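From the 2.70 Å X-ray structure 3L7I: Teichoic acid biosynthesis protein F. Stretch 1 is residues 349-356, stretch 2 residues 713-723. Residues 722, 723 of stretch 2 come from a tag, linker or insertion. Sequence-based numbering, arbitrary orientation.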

ATOM      1  N   ASN A 349      14.083  -7.806  25.030  1.00 68.83           N
ATOM      2  CA  ASN A 349      12.868  -8.161  25.756  1.00 67.00           C
ATOM      3  C   ASN A 349      13.112  -9.231  26.807  1.00 66.81           C
ATOM      4  O   ASN A 349      12.272  -9.468  27.679  1.00 66.23           O
ATOM      5  CB  ASN A 349      11.785  -8.651  24.798  1.00 63.35           C
ATOM      6  CG  ASN A 349      11.397  -7.613  23.771  1.00 63.50           C
ATOM      7  OD1 ASN A 349      10.628  -7.903  22.850  1.00 61.40           O
ATOM      8  ND2 ASN A 349      11.919  -6.395  23.917  1.00 65.85           N
ATOM      9  N   VAL A 350      14.270  -9.874  26.706  1.00 63.96           N
ATOM     10  CA  VAL A 350      14.578 -11.045  27.515  1.00 63.88           C
ATOM     11  C   VAL A 350      14.813 -10.721  28.987  1.00 65.65           C
ATOM     12  O   VAL A 350      15.792 -10.076  29.341  1.00 67.06           O
ATOM     13  CB  VAL A 350      15.813 -11.795  26.963  1.00 63.42           C
ATOM     14  CG1 VAL A 350      16.298 -12.816  27.961  1.00 63.80           C
ATOM     15  CG2 VAL A 350      15.496 -12.452  25.637  1.00 61.70           C
ATOM     16  N   LYS A 351      13.910 -11.170  29.841  1.00 79.41           N
ATOM     17  CA  LYS A 351      14.124 -11.103  31.273  1.00 82.11           C
ATOM     18  C   LYS A 351      14.811 -12.392  31.732  1.00 81.82           C
ATOM     19  O   LYS A 351      14.193 -13.452  31.697  1.00 78.72           O
ATOM     20  CB  LYS A 351      12.778 -10.974  31.975  1.00 81.01           C
ATOM     21  CG  LYS A 351      11.924  -9.794  31.530  1.00 81.10           C
ATOM     22  CD  LYS A 351      10.498  -9.988  32.010  1.00 79.53           C
ATOM     23  CE  LYS A 351       9.801  -8.684  32.336  1.00 81.50           C
ATOM     24  NZ  LYS A 351       8.382  -8.970  32.731  1.00 79.97           N
ATOM     25  N   PRO A 352      16.087 -12.313  32.169  1.00 69.41           N
ATOM     26  CA  PRO A 352      16.816 -13.527  32.571  1.00 69.48           C
ATOM     27  C   PRO A 352      16.076 -14.464  33.538  1.00 68.37           C
ATOM     28  O   PRO A 352      16.316 -15.652  33.456  1.00 67.50           O
ATOM     29  CB  PRO A 352      18.091 -12.974  33.208  1.00 74.85           C
ATOM     30  CG  PRO A 352      18.328 -11.700  32.483  1.00 76.70           C
ATOM     31  CD  PRO A 352      16.955 -11.120  32.208  1.00 73.85           C
ATOM     32  N   LYS A 353      15.197 -13.986  34.412  1.00 77.83           N
ATOM     33  CA  LYS A 353      14.562 -14.925  35.338  1.00 76.53           C
ATOM     34  C   LYS A 353      13.196 -15.489  34.919  1.00 72.39           C
ATOM     35  O   LYS A 353      12.454 -16.007  35.758  1.00 71.80           O
ATOM     36  CB  LYS A 353      14.521 -14.377  36.760  1.00 80.05           C
ATOM     37  CG  LYS A 353      14.017 -12.968  36.887  1.00 82.03           C
ATOM     38  CD  LYS A 353      13.951 -12.558  38.368  1.00 85.90           C
ATOM     39  CE  LYS A 353      15.306 -12.647  39.055  1.00 90.06           C
ATOM     40  NZ  LYS A 353      15.233 -12.121  40.453  1.00 94.68           N
ATOM     41  N   THR A 354      12.887 -15.420  33.624  1.00 66.31           N
ATOM     42  CA  THR A 354      11.653 -15.989  33.078  1.00 64.87           C
ATOM     43  C   THR A 354      11.942 -17.310  32.361  1.00 63.24           C
ATOM     44  O   THR A 354      12.842 -17.380  31.528  1.00 62.58           O
ATOM     45  CB  THR A 354      10.940 -15.014  32.069  1.00 64.23           C
ATOM     46  OG1 THR A 354      10.326 -13.921  32.768  1.00 65.72           O
ATOM     47  CG2 THR A 354       9.865 -15.743  31.267  1.00 62.64           C
ATOM     48  N   ILE A 355      11.160 -18.341  32.661  1.00 62.71           N
ATOM     49  CA  ILE A 355      11.298 -19.637  31.999  1.00 61.28           C
ATOM     50  C   ILE A 355       9.940 -20.150  31.461  1.00 60.20           C
ATOM     51  O   ILE A 355       8.940 -20.114  32.182  1.00 60.82           O
ATOM     52  CB  ILE A 355      11.891 -20.648  32.999  1.00 61.93           C
ATOM     53  CG1 ILE A 355      13.105 -20.034  33.692  1.00 63.42           C
ATOM     54  CG2 ILE A 355      12.247 -21.990  32.336  1.00 60.65           C
ATOM     55  CD1 ILE A 355      13.473 -20.761  34.967  1.00 64.62           C
ATOM     56  N   VAL A 356       9.893 -20.600  30.205  1.00 58.78           N
ATOM     57  CA  VAL A 356       8.674 -21.235  29.662  1.00 57.88           C
ATOM     58  C   VAL A 356       8.762 -22.744  29.585  1.00 57.18           C
ATOM     59  O   VAL A 356       9.803 -23.286  29.224  1.00 56.78           O
ATOM     60  CB  VAL A 356       8.311 -20.783  28.224  1.00 56.90           C
ATOM     61  CG1 VAL A 356       6.889 -20.278  28.143  1.00 57.06           C
ATOM     62  CG2 VAL A 356       9.311 -19.779  27.666  1.00 57.01           C
ATOM     63  N   LEU A 713      21.143 -26.555  35.814  1.00 70.41           N
ATOM     64  CA  LEU A 713      21.781 -25.994  34.620  1.00 70.49           C
ATOM     65  C   LEU A 713      21.177 -24.636  34.332  1.00 68.61           C
ATOM     66  O   LEU A 713      21.900 -23.690  34.031  1.00 69.54           O
ATOM     67  CB  LEU A 713      21.626 -26.894  33.395  1.00 69.54           C
ATOM     68  CG  LEU A 713      22.239 -26.299  32.128  1.00 69.63           C
ATOM     69  CD1 LEU A 713      23.733 -26.422  32.173  1.00 72.82           C
ATOM     70  CD2 LEU A 713      21.706 -26.992  30.916  1.00 68.02           C
ATOM     71  N   ILE A 714      19.847 -24.562  34.432  1.00 66.08           N
ATOM     72  CA  ILE A 714      19.116 -23.315  34.195  1.00 64.18           C
ATOM     73  C   ILE A 714      19.502 -22.290  35.243  1.00 65.55           C
ATOM     74  O   ILE A 714      19.779 -21.131  34.918  1.00 65.58           O
ATOM     75  CB  ILE A 714      17.568 -23.506  34.171  1.00 61.40           C
ATOM     76  CG1 ILE A 714      17.168 -24.356  32.970  1.00 60.01           C
ATOM     77  CG2 ILE A 714      16.864 -22.172  34.063  1.00 59.80           C
ATOM     78  CD1 ILE A 714      15.722 -24.692  32.949  1.00 57.63           C
ATOM     79  N   HIS A 715      19.546 -22.723  36.497  1.00 66.83           N
ATOM     80  CA  HIS A 715      19.937 -21.829  37.576  1.00 68.43           C
ATOM     81  C   HIS A 715      21.329 -21.239  37.350  1.00 70.84           C
ATOM     82  O   HIS A 715      21.538 -20.061  37.600  1.00 71.35           O
ATOM     83  CB  HIS A 715      19.860 -22.536  38.932  1.00 69.76           C
ATOM     84  CG  HIS A 715      20.427 -21.733  40.061  1.00 71.94           C
ATOM     85  ND1 HIS A 715      19.734 -20.706  40.665  1.00 71.68           N
ATOM     86  CD2 HIS A 715      21.625 -21.801  40.690  1.00 75.05           C
ATOM     87  CE1 HIS A 715      20.479 -20.181  41.621  1.00 75.24           C
ATOM     88  NE2 HIS A 715      21.632 -20.826  41.655  1.00 76.61           N
ATOM     89  N   LYS A 716      22.266 -22.049  36.866  1.00 86.14           N
ATOM     90  CA  LYS A 716      23.630 -21.579  36.650  1.00 88.82           C
ATOM     91  C   LYS A 716      23.697 -20.641  35.452  1.00 88.54           C
ATOM     92  O   LYS A 716      24.561 -19.775  35.388  1.00 91.22           O
ATOM     93  CB  LYS A 716      24.597 -22.754  36.460  1.00 89.62           C
ATOM     94  CG  LYS A 716      26.065 -22.352  36.238  1.00 92.63           C
ATOM     95  CD  LYS A 716      26.893 -23.523  35.696  1.00 93.11           C
ATOM     96  CE  LYS A 716      28.342 -23.482  36.183  1.00 96.89           C
ATOM     97  NZ  LYS A 716      29.179 -22.493  35.450  1.00 98.34           N
ATOM     98  N   ASP A 717      22.789 -20.816  34.499  1.00105.17           N
ATOM     99  CA  ASP A 717      22.758 -19.960  33.318  1.00105.01           C
ATOM    100  C   ASP A 717      22.264 -18.556  33.673  1.00105.97           C
ATOM    101  O   ASP A 717      22.765 -17.568  33.135  1.00107.78           O
ATOM    102  CB  ASP A 717      21.892 -20.572  32.198  1.00101.98           C
ATOM    103  CG  ASP A 717      22.677 -21.521  31.286  1.00102.11           C
ATOM    104  OD1 ASP A 717      23.916 -21.366  31.164  1.00104.58           O
ATOM    105  OD2 ASP A 717      22.055 -22.420  30.680  1.00100.00           O
ATOM    106  N   ILE A 718      21.291 -18.461  34.579  1.00 73.67           N
ATOM    107  CA  ILE A 718      20.704 -17.152  34.882  1.00 74.74           C
ATOM    108  C   ILE A 718      21.458 -16.335  35.921  1.00 78.36           C
ATOM    109  O   ILE A 718      21.301 -15.119  35.984  1.00 80.15           O
ATOM    110  CB  ILE A 718      19.173 -17.179  35.159  1.00 72.49           C
ATOM    111  CG1 ILE A 718      18.724 -18.436  35.851  1.00 71.01           C
ATOM    112  CG2 ILE A 718      18.428 -17.241  33.867  1.00 68.13           C
ATOM    113  CD1 ILE A 718      17.323 -18.836  35.379  1.00 66.31           C
ATOM    114  N   LYS A 719      22.290 -16.995  36.715  1.00 76.28           N
ATOM    115  CA  LYS A 719      23.240 -16.263  37.542  1.00 80.08           C
ATOM    116  C   LYS A 719      24.204 -15.423  36.681  1.00 82.08           C
ATOM    117  O   LYS A 719      24.457 -14.263  36.993  1.00 84.91           O
ATOM    118  CB  LYS A 719      23.987 -17.201  38.498  1.00 81.38           C
ATOM    119  CG  LYS A 719      23.203 -17.530  39.778  1.00 81.57           C
ATOM    120  CD  LYS A 719      24.130 -18.000  40.899  1.00 84.63           C
ATOM    121  CE  LYS A 719      23.496 -17.826  42.277  1.00 86.30           C
ATOM    122  NZ  LYS A 719      24.542 -17.629  43.317  1.00 90.60           N
ATOM    123  N   GLU A 720      24.715 -15.986  35.590  1.00121.37           N
ATOM    124  CA  GLU A 720      25.609 -15.230  34.717  1.00123.45           C
ATOM    125  C   GLU A 720      24.904 -14.020  34.137  1.00123.61           C
ATOM    126  O   GLU A 720      25.382 -12.897  34.279  1.00126.70           O
ATOM    127  CB  GLU A 720      26.129 -16.086  33.567  1.00122.23           C
ATOM    128  CG  GLU A 720      26.311 -17.544  33.900  1.00120.82           C
ATOM    129  CD  GLU A 720      27.360 -17.770  34.962  1.00123.49           C
ATOM    130  OE1 GLU A 720      27.605 -18.951  35.313  1.00122.93           O
ATOM    131  OE2 GLU A 720      27.942 -16.769  35.441  1.00126.42           O
ATOM    132  N   GLN A 721      23.773 -14.254  33.479  1.00116.94           N
ATOM    133  CA  GLN A 721      23.052 -13.189  32.786  1.00117.08           C
ATOM    134  C   GLN A 721      22.819 -11.996  33.700  1.00119.11           C
ATOM    135  O   GLN A 721      22.736 -10.853  33.242  1.00117.76           O
ATOM    136  CB  GLN A 721      21.710 -13.694  32.265  1.00112.45           C
ATOM    137  CG  GLN A 721      21.806 -14.879  31.332  1.00111.02           C
ATOM    138  CD  GLN A 721      20.458 -15.247  30.752  1.00105.40           C
ATOM    139  OE1 GLN A 721      19.747 -14.388  30.225  1.00101.04           O
ATOM    140  NE2 GLN A 721      20.093 -16.525  30.847  1.00104.75           N
ATOM    141  N   LEU A 722      22.714 -12.279  34.995  1.00 71.74           N
ATOM    142  CA  LEU A 722      22.489 -11.254  36.010  1.00 72.25           C
ATOM    143  C   LEU A 722      23.731 -10.381  36.269  1.00 78.75           C
ATOM    144  O   LEU A 722      24.194 -10.259  37.414  1.00 81.46           O
ATOM    145  CB  LEU A 722      21.962 -11.888  37.309  1.00 72.12           C
ATOM    146  CG  LEU A 722      20.432 -11.942  37.354  1.00 69.20           C
ATOM    147  CD1 LEU A 722      19.926 -12.101  35.952  1.00 66.79           C
ATOM    148  CD2 LEU A 722      19.888 -13.043  38.245  1.00 68.95           C
ATOM    149  N   GLU A 723      24.236  -9.770  35.190  1.00122.92           N
ATOM    150  CA  GLU A 723      25.379  -8.853  35.214  1.00127.27           C
ATOM    151  C   GLU A 723      25.415  -8.032  33.928  1.00126.79           C
ATOM    152  O   GLU A 723      25.850  -8.523  32.884  1.00126.86           O
ATOM    153  CB  GLU A 723      26.691  -9.626  35.354  1.00128.12           C
ATOM    154  CG  GLU A 723      26.867 -10.322  36.698  1.00128.24           C
ATOM    155  CD  GLU A 723      27.461 -11.708  36.553  1.00126.33           C
ATOM    156  OE1 GLU A 723      28.134 -11.945  35.526  1.00126.27           O
ATOM    157  OE2 GLU A 723      27.249 -12.557  37.454  1.00125.20           O
TER

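Pro352 carries this contact. It loses more surface to the other stretch than any other residue here, and it does so from the corner of a turn: a type I beta turn runs from Lys351 to Thr354, closed by the backbone hydrogen bond from Thr354 N to Lys351 O at 3.0 Å. The turn sets the proline against the last part of the helix, where its CA comes within 5.8 Å of the CA of Ile718. A ring with little conformational freedom in a closed turn is an economical way to present an apolar surface, since few torsions remain to be fixed.

Three helix-side residues meet that ring. Pro352 CB lies 3.4 Å from Leu722 CD1, 3.7 Å from Gln721 OE1 and 4.3 Å from Ile718 CG2. The first and last are apolar packing; the glutamine contributes a polar atom that simply rests against carbon. Leu722 belongs to an expression tag, so its contact is a feature of the construct rather than of the natural protein. It is also the first residue to leave helical phi/psi, and although its CA-to-CB bond points sideways, the end of its side chain comes nearer to the turn. Its chi1 of -91° and chi2 of 31° both fall between wells, so its placement makes a poor template.

Ile355 is the second anchor. From the strand at the far end of the turn, its CA-to-CB bond points toward the helix, with chi1 m and chi2 t, while that of neighbouring Thr354 points away, the usual alternation of a strand. Ile355 CD1 reaches Ile714 CG2 at 3.8 Å and Ile718 CD1 at 4.3 Å, so one methyl touches two residues spaced four apart on the helix. That spacing is a little over one helical turn, which brings Ile714 and Ile718 onto the same side; the backbone bond from Ile718 N to Ile714 O, 3.1 Å, spans the same interval.

Ile718 therefore links the two anchors, its CG2 near Pro352 and its CD1 near Ile355. Its details deserve caution: Pro352 O and Ile718 CG2 stand 2.7 Å apart, a clash in the model, and both chi angles of the isoleucine lie between wells.

No hydrogen bond crosses between the stretches, and the 333 Å² they bury together is modest. The rule to read here is one of shape: a turn proline and a strand isoleucine set against helix positions four apart, with the charged side chains of Lys716, Lys719 and Glu720 left exposed and out of contact.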